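Local coordinates for protein oxalate biosynthetic component 1 (Burkholderia thailandensis, PDB 5IKY) that makes oxalate in quorum sensing-dependent oxalogenesis as a bifunctional enzyme that combines serine hydrolase and lyase activities, at residues V224-R229 against D258-I263; L276-S281 against L306-A311; L293-L298 against A334-H339; G344-I349 against G372-F377. All coordinates share one frame; numbering follows the deposited sequence.

How the interactions relate
All four interactions belong to the TIM barrel of the beta-keto acid cleavage family; interactions 1, 2 and 4 involve neighbouring parallel strands of its wall, and interaction 3 joins two helices outside it. Interaction 1 comes first along the chain, interactions 2 and 3 interleave their segments, and interaction 4 follows. Strand 223-226 of interaction 1 pairs with strand 275-278 of interaction 2, whose partner 310-313 pairs with strand 346-351 of interaction 4. Between centres, interaction 2 is about 10 Å from each of the others, and interactions 1 and 4 are about 20 Å apart. Interaction 1 includes H227, which binds magnesium with E477, so the site lies by the C-terminal ends of barrel strands.

Interaction 1 (V224-R229 against D258-I263); sequences VHLHTR and DDYDRI. With MG (magnesium ion), chain B.
T228 sets its methyl CG2 on one face of the Y260 ring, 3.8 Å from the ring centroid and 23° off the normal. This is a CH-pi contact displaced toward the hydroxyl-bearing end of the ring, and the small branched threonine suits it because one branch can meet the aromatic face while the other does polar work. The ring is brought there by its first torsion (chi1 -81°), with CG anti to the carbonyl carbon, and its far end reaches the backbone of L226, where Y260 OH lies 3.3 Å from L226 O. Beside the ring, L226 CD1 and I263 CG2 meet at 3.9 Å as the two aliphatic chains slide past each other in opposite directions. A second, polar layer runs through water. D259 OD2 accepts from one water that also donates to R229 O, and from another that accepts from R229 N at 3.1 Å, so a single carboxylate oxygen tethers both backbone polar groups of R229 to the helix. Further out, T228 OG1 is hydrogen-bonded to H254 O and V256 N, just before the helix, which fixes the rotation of its methyl. H227, next in the chain to T228, turns the other way: its NE2 binds magnesium at 2.3 Å together with E477 and a water, while N253 holds ND1. The whole contact seats helix 257-270 against the C-terminal end of barrel strand 223-226, with helix 206-218 also packing on L226, and strand 275-278 alongside, where L278 touches both L226 and Y260.

Interaction 2 (L276-S281 against L306-A311); sequences LNLSTS and LAPDVA
N277 and V310 face each other as a pair across two parallel strands, their side chains crossing at a slant. With CG anti to its backbone N (chi1 -180°), the asparagine lays its amide against the valine, N277 OD1 3.5 Å from V310 CG1, while its ND2 is hydrogen-bonded to OE1 of E348. A short polar group here can thus rest on an aliphatic neighbour and still reach a carboxylate on a further strand. On the other face of the sheet, L278 and P308 meet at about a right angle, L278 CG 3.8 Å from P308 CB; the compact, rigid proline ring offers the leucine its CB and CG as an apolar surface. T280 adds its methyl, CG2 lying 3.9 Å from A311 CB, where alanine is small enough to admit it, and its hydroxyl is hydrogen-bonded to S312 O. The backbone supplies the parallel register: V310 N donates to L276 O at 3.1 Å and L278 N to V310 O at 3.0 Å, so V310 bonds to the residues flanking N277. L276 O also takes a weak bond from D309 N. Ahead of this pattern the D309 side chain takes the bond: its OD2 accepts from L276 N at 3.2 Å through the anti lone pair, nearly straight at 172°, while OD1 forms a salt bridge with R522. The pair closes a beta-alpha-beta unit in the barrel wall, flanked by strands 223-226 and 346-351; helix 257-270 packs on L276 and L278, and helix 330-343 on A311.

Interaction 3 (L293-L298 against A334-H339); sequences LRRAHL and ADQLAH
R295 and Q336 are joined by a hydrogen bond: R295 NH1 donates to Q336 OE1 at 3.0 Å, nearly straight at 170°, with the oxygen in the guanidinium plane. The same amide offers its NE2 to R294 O, a weak bond of 3.4 Å, so one glutamine, able to give and to accept, grips two successive residues. The third bond runs from H339 NE2 to L298 O at 2.9 Å. The H339 imidazole reaches that carbonyl because CG stands anti to the backbone N (chi1 -180°), sending the ring out from the helix. In the barrel, this joins the short, weakly bonded helix 293-296, part of the crossover between strands 275-278 and 310-313, to helix 330-343, which leads into strand 346-351. Two further contacts use faces of flat groups. The extended arginine chain passes over one face of the H339 ring, with R295 CD 4.1 Å from the centroid and 29° off its normal, a CH-pi contact. D335 CB lies over one face of the guanidinium, 3.8 Å from R295 NH1. The D335 carboxylate adds charge without a salt bridge: its OD2 is 4.5 Å from R295 NH2 and well out of the guanidinium plane.

Interaction 4 (G344-I349 against G372-F377); sequences GVRPEI and GVPVLF
I349 N donates to L376 O at 2.8 Å and 162°, fastening two parallel strands whose short segments come within 4.6 Å between axes and diverge by 34°. Because they splay, the pairing is firm at I349 and F377, and toward the start of the strands R346 spans the gap. Its CG is anti to the backbone N (chi1 179°), and the chain then bends at its next two torsions, which lays the guanidinium on the turn that leads into strand 375-377. One face of that group lies on the backbone of G372 and V373, with R346 CD 3.3 Å from G372 O. At its edge NH2 makes a weak bond, 2.8 Å long, to P374 O, while NH1 is hydrogen-bonded to L525 O. Glycine suits position 372 twice over, since its backbone takes a positive phi just after a helix and it has no side chain to obstruct R346 NE. The V373-P374 peptide is cis. The aliphatic part of the arginine also packs: R346 CG meets L376 CD1 at 3.9 Å, the two chains crossing at about a right angle, and E348 CG approaches L376 CB in the same manner at 4.1 Å. On the opposite face of the sheet I349 and F377 lie side by side and point the same way, I349 CB 3.5 Å from F377 CD1. Strand 310-313 flanks this pair at 346-351 and strand 446-451 at 375-380, helix 330-343 packs on P347, and F377 meets the ring of F443.

Interaction 1 (V224-R229 against D258-I263)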
loop_
_atom_site.group_PDB
_atom_site.type_symbol
_atom_site.label_atom_id
_atom_site.label_comp_id
_atom_site.label_asym_id
_atom_site.label_seq_id
_atom_site.Cartn_x
_atom_site.Cartn_y
_atom_site.Cartn_z
ATOM N N VAL A 224 -12.437 -4.521 2.568
ATOM C CA VAL A 224 -12.575 -4.064 3.943
ATOM C C VAL A 224 -14.052 -3.993 4.328
ATOM O O VAL A 224 -14.798 -3.243 3.788
ATOM C CB VAL A 224 -11.907 -2.715 4.147
ATOM C CG1 VAL A 224 -11.957 -2.303 5.594
ATOM C CG2 VAL A 224 -10.472 -2.748 3.679
ATOM N N HIS A 225 -14.449 -4.786 5.311
ATOM C CA HIS A 225 -15.809 -4.725 5.847
ATOM C C HIS A 225 -15.913 -3.608 6.884
ATOM O O HIS A 225 -15.254 -3.732 7.916
ATOM C CB HIS A 225 -16.252 -5.984 6.578
ATOM C CG HIS A 225 -17.725 -6.128 6.622
ATOM N ND1 HIS A 225 -18.577 -5.055 6.865
ATOM C CD2 HIS A 225 -18.452 -7.242 6.769
ATOM C CE1 HIS A 225 -19.816 -5.531 6.933
ATOM N NE2 HIS A 225 -19.763 -6.845 6.892
ATOM N N LEU A 226 -16.822 -2.640 6.723
ATOM C CA LEU A 226 -16.868 -1.615 7.757
ATOM C C LEU A 226 -18.170 -1.537 8.572
ATOM O O LEU A 226 -19.267 -1.749 8.051
ATOM C CB LEU A 226 -16.548 -0.263 7.147
ATOM C CG LEU A 226 -15.132 -0.095 6.600
ATOM C CD1 LEU A 226 -14.975 1.285 6.001
ATOM C CD2 LEU A 226 -14.083 -0.340 7.681
ATOM N N HIS A 227 -18.009 -1.222 9.860
ATOM C CA HIS A 227 -19.100 -0.800 10.745
ATOM C C HIS A 227 -18.750 0.546 11.393
ATOM O O HIS A 227 -17.591 0.976 11.373
ATOM C CB HIS A 227 -19.354 -1.812 11.867
ATOM C CG HIS A 227 -19.938 -3.115 11.421
ATOM N ND1 HIS A 227 -21.166 -3.563 11.858
ATOM C CD2 HIS A 227 -19.448 -4.087 10.617
ATOM C CE1 HIS A 227 -21.416 -4.747 11.327
ATOM N NE2 HIS A 227 -20.390 -5.087 10.568
ATOM N N THR A 228 -19.742 1.197 11.992
ATOM C CA THR A 228 -19.491 2.369 12.827
ATOM C C THR A 228 -20.217 2.229 14.166
ATOM O O THR A 228 -21.130 1.416 14.304
ATOM C CB THR A 228 -19.927 3.678 12.138
ATOM O OG1 THR A 228 -21.268 3.548 11.651
ATOM C CG2 THR A 228 -19.000 4.003 10.975
ATOM N N ARG A 229 -19.804 3.017 15.153
ATOM C CA ARG A 229 -20.366 2.913 16.496
ATOM C C ARG A 229 -20.887 4.254 16.998
ATOM O O ARG A 229 -20.215 5.277 16.872
ATOM C CB ARG A 229 -19.321 2.377 17.478
ATOM C CG ARG A 229 -18.677 1.058 17.075
ATOM C CD ARG A 229 -19.671 -0.086 17.081
ATOM N NE ARG A 229 -19.003 -1.371 16.906
ATOM C CZ ARG A 229 -18.529 -2.105 17.908
ATOM N NH1 ARG A 229 -18.650 -1.678 19.157
ATOM N NH2 ARG A 229 -17.930 -3.263 17.664
ATOM N N ASP A 258 -21.769 10.902 9.731
ATOM C CA ASP A 258 -20.633 11.812 9.847
ATOM C C ASP A 258 -19.305 11.060 9.844
ATOM O O ASP A 258 -18.313 11.552 9.309
ATOM C CB ASP A 258 -20.750 12.666 11.111
ATOM C CG ASP A 258 -21.857 13.699 11.017
ATOM O OD1 ASP A 258 -22.236 14.065 9.883
ATOM O OD2 ASP A 258 -22.345 14.148 12.075
ATOM N N ASP A 259 -19.285 9.872 10.441
ATOM C CA ASP A 259 -18.085 9.040 10.416
ATOM C C ASP A 259 -17.754 8.592 8.995
ATOM O O ASP A 259 -16.602 8.671 8.569
ATOM C CB ASP A 259 -18.245 7.823 11.328
ATOM C CG ASP A 259 -18.030 8.159 12.792
ATOM O OD1 ASP A 259 -17.496 9.253 13.082
ATOM O OD2 ASP A 259 -18.387 7.326 13.653
ATOM N N TYR A 260 -18.764 8.135 8.259
ATOM C CA TYR A 260 -18.547 7.685 6.889
ATOM C C TYR A 260 -18.208 8.848 5.961
ATOM O O TYR A 260 -17.498 8.670 4.972
ATOM C CB TYR A 260 -19.771 6.928 6.365
ATOM C CG TYR A 260 -19.828 5.487 6.822
ATOM C CD1 TYR A 260 -18.798 4.605 6.520
ATOM C CD2 TYR A 260 -20.909 5.007 7.551
ATOM C CE1 TYR A 260 -18.837 3.287 6.932
ATOM C CE2 TYR A 260 -20.960 3.684 7.966
ATOM C CZ TYR A 260 -19.919 2.831 7.655
ATOM O OH TYR A 260 -19.958 1.519 8.064
ATOM N N ASP A 261 -18.707 10.037 6.288
ATOM C CA ASP A 261 -18.372 11.238 5.528
ATOM C C ASP A 261 -16.887 11.557 5.655
ATOM O O ASP A 261 -16.323 12.261 4.818
ATOM C CB ASP A 261 -19.203 12.438 5.991
ATOM C CG ASP A 261 -20.635 12.388 5.495
ATOM O OD1 ASP A 261 -20.915 11.620 4.549
ATOM O OD2 ASP A 261 -21.480 13.127 6.044
ATOM N N ARG A 262 -16.264 11.038 6.710
ATOM C CA ARG A 262 -14.831 11.218 6.930
ATOM C C ARG A 262 -14.045 9.992 6.467
ATOM O O ARG A 262 -13.049 10.118 5.755
ATOM C CB ARG A 262 -14.547 11.499 8.408
ATOM N N ILE A 263 -14.506 8.811 6.867
ATOM C CA ILE A 263 -13.830 7.557 6.538
ATOM C C ILE A 263 -13.689 7.315 5.033
ATOM O O ILE A 263 -12.590 7.053 4.539
ATOM C CB ILE A 263 -14.568 6.352 7.158
ATOM C CG1 ILE A 263 -14.468 6.389 8.683
ATOM C CG2 ILE A 263 -14.007 5.043 6.622
ATOM C CD1 ILE A 263 -15.307 5.339 9.372
HETATM MG MG MG B . -20.668 -7.214 9.799
HETATM O O HOH W 1 -19.292 7.633 16.226
HETATM O O HOH W 2 -17.529 4.899 14.356
HETATM O O HOH W 3 -22.972 -6.831 8.706
#

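Interaction 2 (L276-S281 against L306-A311)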
loop_
_atom_site.group_PDB
_atom_site.type_symbol
_atom_site.label_atom_id
_atom_site.label_comp_id
_atom_site.label_asym_id
_atom_site.label_seq_id
_atom_site.Cartn_x
_atom_site.Cartn_y
_atom_site.Cartn_z
ATOM N N LEU A 276 -14.397 -1.557 -0.875
ATOM C CA LEU A 276 -15.011 -1.110 0.367
ATOM C C LEU A 276 -16.392 -1.722 0.532
ATOM O O LEU A 276 -17.241 -1.642 -0.361
ATOM C CB LEU A 276 -15.088 0.418 0.400
ATOM C CG LEU A 276 -13.732 1.096 0.179
ATOM C CD1 LEU A 276 -13.853 2.615 0.163
ATOM C CD2 LEU A 276 -12.731 0.644 1.233
ATOM N N ASN A 277 -16.601 -2.339 1.687
ATOM C CA ASN A 277 -17.831 -3.060 1.982
ATOM C C ASN A 277 -18.462 -2.509 3.257
ATOM O O ASN A 277 -17.914 -2.670 4.349
ATOM C CB ASN A 277 -17.531 -4.559 2.100
ATOM C CG ASN A 277 -18.762 -5.393 2.400
ATOM O OD1 ASN A 277 -19.870 -4.874 2.540
ATOM N ND2 ASN A 277 -18.572 -6.706 2.483
ATOM N N LEU A 278 -19.607 -1.848 3.115
ATOM C CA LEU A 278 -20.266 -1.225 4.260
ATOM C C LEU A 278 -21.398 -2.089 4.798
ATOM O O LEU A 278 -22.185 -2.656 4.039
ATOM C CB LEU A 278 -20.806 0.160 3.896
ATOM C CG LEU A 278 -19.835 1.156 3.259
ATOM C CD1 LEU A 278 -20.433 2.552 3.286
ATOM C CD2 LEU A 278 -18.473 1.131 3.940
ATOM N N SER A 279 -21.472 -2.184 6.118
ATOM C CA SER A 279 -22.530 -2.934 6.776
ATOM C C SER A 279 -23.849 -2.171 6.723
ATOM O O SER A 279 -23.877 -0.955 6.903
ATOM C CB SER A 279 -22.146 -3.227 8.228
ATOM O OG SER A 279 -23.088 -4.081 8.842
ATOM N N THR A 280 -24.939 -2.884 6.463
ATOM C CA THR A 280 -26.268 -2.288 6.514
ATOM C C THR A 280 -27.017 -2.862 7.707
ATOM O O THR A 280 -28.212 -2.625 7.884
ATOM C CB THR A 280 -27.067 -2.540 5.221
ATOM O OG1 THR A 280 -27.289 -3.947 5.060
ATOM C CG2 THR A 280 -26.310 -2.009 4.012
ATOM N N SER A 281 -26.287 -3.617 8.522
ATOM C CA SER A 281 -26.848 -4.327 9.665
ATOM C C SER A 281 -27.537 -3.402 10.663
ATOM O O SER A 281 -27.071 -2.292 10.928
ATOM C CB SER A 281 -25.746 -5.119 10.370
ATOM O OG SER A 281 -26.201 -5.654 11.597
ATOM N N LEU A 306 -17.265 8.557 -5.895
ATOM C CA LEU A 306 -17.312 7.102 -5.917
ATOM C C LEU A 306 -18.163 6.562 -4.776
ATOM O O LEU A 306 -18.176 7.113 -3.674
ATOM C CB LEU A 306 -15.899 6.520 -5.845
ATOM C CG LEU A 306 -14.974 6.897 -7.003
ATOM C CD1 LEU A 306 -13.605 6.257 -6.837
ATOM C CD2 LEU A 306 -15.600 6.491 -8.323
ATOM N N ALA A 307 -18.879 5.481 -5.056
ATOM C CA ALA A 307 -19.735 4.838 -4.072
ATOM C C ALA A 307 -19.018 3.640 -3.471
ATOM O O ALA A 307 -18.025 3.172 -4.029
ATOM C CB ALA A 307 -21.047 4.410 -4.715
ATOM N N PRO A 308 -19.500 3.150 -2.318
ATOM C CA PRO A 308 -18.960 1.874 -1.841
ATOM C C PRO A 308 -19.290 0.778 -2.840
ATOM O O PRO A 308 -20.304 0.865 -3.529
ATOM C CB PRO A 308 -19.670 1.655 -0.500
ATOM C CG PRO A 308 -20.846 2.586 -0.514
ATOM C CD PRO A 308 -20.444 3.749 -1.359
ATOM N N ASP A 309 -18.436 -0.230 -2.932
ATOM C CA ASP A 309 -18.599 -1.256 -3.946
ATOM C C ASP A 309 -19.586 -2.323 -3.500
ATOM O O ASP A 309 -20.325 -2.880 -4.309
ATOM C CB ASP A 309 -17.248 -1.885 -4.272
ATOM C CG ASP A 309 -16.202 -0.847 -4.625
ATOM O OD1 ASP A 309 -16.170 -0.417 -5.797
ATOM O OD2 ASP A 309 -15.416 -0.462 -3.728
ATOM N N VAL A 310 -19.601 -2.604 -2.203
ATOM C CA VAL A 310 -20.406 -3.693 -1.673
ATOM C C VAL A 310 -21.130 -3.270 -0.397
ATOM O O VAL A 310 -20.596 -2.499 0.395
ATOM C CB VAL A 310 -19.527 -4.938 -1.392
ATOM C CG1 VAL A 310 -20.343 -6.048 -0.775
ATOM C CG2 VAL A 310 -18.861 -5.425 -2.676
ATOM N N ALA A 311 -22.355 -3.760 -0.214
ATOM C CA ALA A 311 -23.093 -3.540 1.026
ATOM C C ALA A 311 -23.781 -4.827 1.492
ATOM O O ALA A 311 -24.212 -5.643 0.678
ATOM C CB ALA A 311 -24.112 -2.424 0.850
#

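Interaction 3 (L293-L298 against A334-H339)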
loop_
_atom_site.group_PDB
_atom_site.type_symbol
_atom_site.label_atom_id
_atom_site.label_comp_id
_atom_site.label_asym_id
_atom_site.label_seq_id
_atom_site.Cartn_x
_atom_site.Cartn_y
_atom_site.Cartn_z
ATOM N N LEU A 293 -32.144 4.628 7.120
ATOM C CA LEU A 293 -30.779 4.833 7.590
ATOM C C LEU A 293 -29.875 3.689 7.141
ATOM O O LEU A 293 -28.677 3.875 6.925
ATOM C CB LEU A 293 -30.749 4.970 9.116
ATOM C CG LEU A 293 -29.370 5.070 9.773
ATOM C CD1 LEU A 293 -28.609 6.268 9.237
ATOM C CD2 LEU A 293 -29.488 5.145 11.288
ATOM N N ARG A 294 -30.466 2.510 6.969
ATOM C CA ARG A 294 -29.715 1.318 6.588
ATOM C C ARG A 294 -29.166 1.389 5.159
ATOM O O ARG A 294 -28.541 0.441 4.687
ATOM C CB ARG A 294 -30.589 0.071 6.754
ATOM C CG ARG A 294 -31.005 -0.199 8.198
ATOM C CD ARG A 294 -31.754 -1.517 8.327
ATOM N NE ARG A 294 -30.905 -2.663 8.019
ATOM C CZ ARG A 294 -31.318 -3.928 8.035
ATOM N NH1 ARG A 294 -32.574 -4.212 8.345
ATOM N NH2 ARG A 294 -30.472 -4.909 7.746
ATOM N N ARG A 295 -29.398 2.509 4.480
ATOM C CA ARG A 295 -28.838 2.729 3.148
ATOM C C ARG A 295 -28.399 4.181 2.940
ATOM O O ARG A 295 -27.929 4.543 1.864
ATOM C CB ARG A 295 -29.847 2.328 2.067
ATOM C CG ARG A 295 -31.177 3.061 2.134
ATOM C CD ARG A 295 -32.068 2.676 0.954
ATOM N NE ARG A 295 -33.378 3.317 1.016
ATOM C CZ ARG A 295 -34.445 2.788 1.608
ATOM N NH1 ARG A 295 -34.366 1.599 2.193
ATOM N NH2 ARG A 295 -35.596 3.449 1.615
ATOM N N ALA A 296 -28.543 5.000 3.977
ATOM C CA ALA A 296 -28.198 6.418 3.892
ATOM C C ALA A 296 -26.700 6.639 3.680
ATOM O O ALA A 296 -26.290 7.653 3.118
ATOM C CB ALA A 296 -28.661 7.148 5.142
ATOM N N HIS A 297 -25.887 5.688 4.129
ATOM C CA HIS A 297 -24.439 5.781 3.957
ATOM C C HIS A 297 -23.988 5.251 2.598
ATOM O O HIS A 297 -22.817 5.361 2.236
ATOM C CB HIS A 297 -23.709 5.042 5.084
ATOM C CG HIS A 297 -24.087 3.598 5.224
ATOM N ND1 HIS A 297 -25.376 3.137 5.061
ATOM C CD2 HIS A 297 -23.341 2.515 5.553
ATOM C CE1 HIS A 297 -25.405 1.832 5.264
ATOM N NE2 HIS A 297 -24.184 1.430 5.565
ATOM N N LEU A 298 -24.923 4.688 1.842
ATOM C CA LEU A 298 -24.611 4.176 0.515
ATOM C C LEU A 298 -24.828 5.260 -0.533
ATOM O O LEU A 298 -25.886 5.346 -1.155
ATOM C CB LEU A 298 -25.457 2.944 0.208
ATOM C CG LEU A 298 -25.341 1.859 1.280
ATOM C CD1 LEU A 298 -26.291 0.722 0.985
ATOM C CD2 LEU A 298 -23.915 1.348 1.396
ATOM N N ALA A 334 -36.430 -4.808 -1.048
ATOM C CA ALA A 334 -36.669 -4.370 -2.417
ATOM C C ALA A 334 -36.244 -2.916 -2.588
ATOM O O ALA A 334 -35.707 -2.536 -3.627
ATOM C CB ALA A 334 -38.136 -4.550 -2.793
ATOM N N ASP A 335 -36.489 -2.103 -1.564
ATOM C CA ASP A 335 -36.044 -0.714 -1.575
ATOM C C ASP A 335 -34.522 -0.639 -1.530
ATOM O O ASP A 335 -33.916 0.229 -2.158
ATOM C CB ASP A 335 -36.642 0.061 -0.403
ATOM C CG ASP A 335 -38.119 0.338 -0.582
ATOM O OD1 ASP A 335 -38.580 0.396 -1.744
ATOM O OD2 ASP A 335 -38.818 0.508 0.440
ATOM N N GLN A 336 -33.914 -1.554 -0.777
ATOM C CA GLN A 336 -32.462 -1.663 -0.717
ATOM C C GLN A 336 -31.890 -1.943 -2.104
ATOM O O GLN A 336 -31.078 -1.171 -2.614
ATOM C CB GLN A 336 -32.037 -2.763 0.261
ATOM C CG GLN A 336 -32.394 -2.497 1.719
ATOM C CD GLN A 336 -31.565 -1.388 2.336
ATOM O OE1 GLN A 336 -31.936 -0.217 2.275
ATOM N NE2 GLN A 336 -30.438 -1.751 2.942
ATOM N N LEU A 337 -32.331 -3.039 -2.715
ATOM C CA LEU A 337 -31.834 -3.438 -4.028
ATOM C C LEU A 337 -32.050 -2.353 -5.077
ATOM O O LEU A 337 -31.201 -2.145 -5.944
ATOM C CB LEU A 337 -32.494 -4.740 -4.484
ATOM C CG LEU A 337 -32.046 -6.000 -3.741
ATOM C CD1 LEU A 337 -32.646 -7.243 -4.375
ATOM C CD2 LEU A 337 -30.529 -6.096 -3.702
ATOM N N ALA A 338 -33.179 -1.658 -4.995
ATOM C CA ALA A 338 -33.463 -0.584 -5.937
ATOM C C ALA A 338 -32.447 0.536 -5.760
ATOM O O ALA A 338 -31.935 1.086 -6.735
ATOM C CB ALA A 338 -34.871 -0.061 -5.751
ATOM N N HIS A 339 -32.151 0.848 -4.503
ATOM C CA HIS A 339 -31.186 1.883 -4.167
ATOM C C HIS A 339 -29.754 1.474 -4.524
ATOM O O HIS A 339 -28.995 2.282 -5.062
ATOM C CB HIS A 339 -31.273 2.228 -2.681
ATOM C CG HIS A 339 -30.309 3.289 -2.256
ATOM N ND1 HIS A 339 -30.524 4.628 -2.500
ATOM C CD2 HIS A 339 -29.121 3.209 -1.614
ATOM C CE1 HIS A 339 -29.510 5.328 -2.024
ATOM N NE2 HIS A 339 -28.645 4.490 -1.481
#

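Interaction 4 (G344-I349 against G372-F377)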
loop_
_atom_site.group_PDB
_atom_site.type_symbol
_atom_site.label_atom_id
_atom_site.label_comp_id
_atom_site.label_asym_id
_atom_site.label_seq_id
_atom_site.Cartn_x
_atom_site.Cartn_y
_atom_site.Cartn_z
ATOM N N GLY A 344 -24.828 2.009 -7.643
ATOM C CA GLY A 344 -23.773 1.164 -8.175
ATOM C C GLY A 344 -23.194 0.215 -7.146
ATOM O O GLY A 344 -22.031 -0.182 -7.229
ATOM N N VAL A 345 -24.013 -0.159 -6.173
ATOM C CA VAL A 345 -23.564 -1.026 -5.096
ATOM C C VAL A 345 -23.987 -2.476 -5.332
ATOM O O VAL A 345 -25.141 -2.755 -5.648
ATOM C CB VAL A 345 -24.108 -0.547 -3.738
ATOM C CG1 VAL A 345 -23.604 -1.438 -2.614
ATOM C CG2 VAL A 345 -23.713 0.900 -3.497
ATOM N N ARG A 346 -23.032 -3.389 -5.191
ATOM C CA ARG A 346 -23.290 -4.819 -5.286
ATOM C C ARG A 346 -23.559 -5.382 -3.898
ATOM O O ARG A 346 -22.782 -5.158 -2.977
ATOM C CB ARG A 346 -22.100 -5.533 -5.928
ATOM C CG ARG A 346 -22.253 -7.041 -6.065
ATOM C CD ARG A 346 -22.652 -7.422 -7.479
ATOM N NE ARG A 346 -21.784 -6.807 -8.482
ATOM C CZ ARG A 346 -20.706 -7.386 -9.004
ATOM N NH1 ARG A 346 -19.982 -6.741 -9.908
ATOM N NH2 ARG A 346 -20.351 -8.609 -8.632
ATOM N N PRO A 347 -24.669 -6.110 -3.733
ATOM C CA PRO A 347 -24.932 -6.683 -2.409
ATOM C C PRO A 347 -23.982 -7.828 -2.076
ATOM O O PRO A 347 -23.536 -8.535 -2.977
ATOM C CB PRO A 347 -26.371 -7.193 -2.527
ATOM C CG PRO A 347 -26.558 -7.456 -3.978
ATOM C CD PRO A 347 -25.744 -6.408 -4.693
ATOM N N GLU A 348 -23.661 -7.989 -0.797
ATOM C CA GLU A 348 -23.019 -9.211 -0.334
ATOM C C GLU A 348 -23.984 -9.938 0.575
ATOM O O GLU A 348 -24.378 -9.420 1.621
ATOM C CB GLU A 348 -21.717 -8.935 0.410
ATOM C CG GLU A 348 -20.941 -10.198 0.750
ATOM C CD GLU A 348 -19.818 -9.950 1.738
ATOM O OE1 GLU A 348 -20.009 -9.139 2.670
ATOM O OE2 GLU A 348 -18.739 -10.562 1.574
ATOM N N ILE A 349 -24.369 -11.140 0.172
ATOM C CA ILE A 349 -25.340 -11.897 0.938
ATOM C C ILE A 349 -24.703 -12.449 2.200
ATOM O O ILE A 349 -23.853 -13.336 2.140
ATOM C CB ILE A 349 -25.930 -13.054 0.121
ATOM C CG1 ILE A 349 -26.158 -12.622 -1.332
ATOM C CG2 ILE A 349 -27.212 -13.555 0.768
ATOM C CD1 ILE A 349 -27.108 -11.465 -1.487
ATOM N N GLY A 372 -26.438 -7.856 -10.115
ATOM C CA GLY A 372 -25.077 -7.873 -10.621
ATOM C C GLY A 372 -24.305 -9.149 -10.337
ATOM O O GLY A 372 -24.363 -9.695 -9.233
ATOM N N VAL A 373 -23.569 -9.616 -11.339
ATOM C CA VAL A 373 -22.810 -10.854 -11.231
ATOM C C VAL A 373 -21.305 -10.583 -11.320
ATOM O O VAL A 373 -20.886 -9.621 -11.961
ATOM C CB VAL A 373 -23.227 -11.858 -12.328
ATOM C CG1 VAL A 373 -24.665 -12.296 -12.118
ATOM C CG2 VAL A 373 -23.047 -11.247 -13.705
ATOM N N PRO A 374 -20.485 -11.420 -10.663
ATOM C CA PRO A 374 -20.863 -12.569 -9.827
ATOM C C PRO A 374 -21.522 -12.182 -8.501
ATOM O O PRO A 374 -21.217 -11.138 -7.924
ATOM C CB PRO A 374 -19.526 -13.274 -9.577
ATOM C CG PRO A 374 -18.505 -12.209 -9.731
ATOM C CD PRO A 374 -19.023 -11.312 -10.815
ATOM N N VAL A 375 -22.437 -13.029 -8.044
ATOM C CA VAL A 375 -23.146 -12.807 -6.795
ATOM C C VAL A 375 -22.224 -13.152 -5.636
ATOM O O VAL A 375 -21.566 -14.191 -5.646
ATOM C CB VAL A 375 -24.443 -13.648 -6.728
ATOM C CG1 VAL A 375 -25.207 -13.373 -5.445
ATOM C CG2 VAL A 375 -25.314 -13.344 -7.928
ATOM N N LEU A 376 -22.168 -12.275 -4.640
ATOM C CA LEU A 376 -21.228 -12.439 -3.537
ATOM C C LEU A 376 -21.895 -13.024 -2.300
ATOM O O LEU A 376 -22.932 -12.531 -1.855
ATOM C CB LEU A 376 -20.587 -11.096 -3.194
ATOM C CG LEU A 376 -20.031 -10.315 -4.383
ATOM C CD1 LEU A 376 -19.536 -8.955 -3.935
ATOM C CD2 LEU A 376 -18.923 -11.104 -5.061
ATOM N N PHE A 377 -21.295 -14.067 -1.735
ATOM C CA PHE A 377 -21.859 -14.712 -0.557
ATOM C C PHE A 377 -20.891 -14.738 0.617
ATOM O O PHE A 377 -19.693 -14.964 0.451
ATOM C CB PHE A 377 -22.305 -16.137 -0.886
ATOM C CG PHE A 377 -23.530 -16.202 -1.748
ATOM C CD1 PHE A 377 -24.789 -16.077 -1.189
ATOM C CD2 PHE A 377 -23.423 -16.382 -3.116
ATOM C CE1 PHE A 377 -25.923 -16.136 -1.979
ATOM C CE2 PHE A 377 -24.550 -16.442 -3.910
ATOM C CZ PHE A 377 -25.802 -16.318 -3.342
#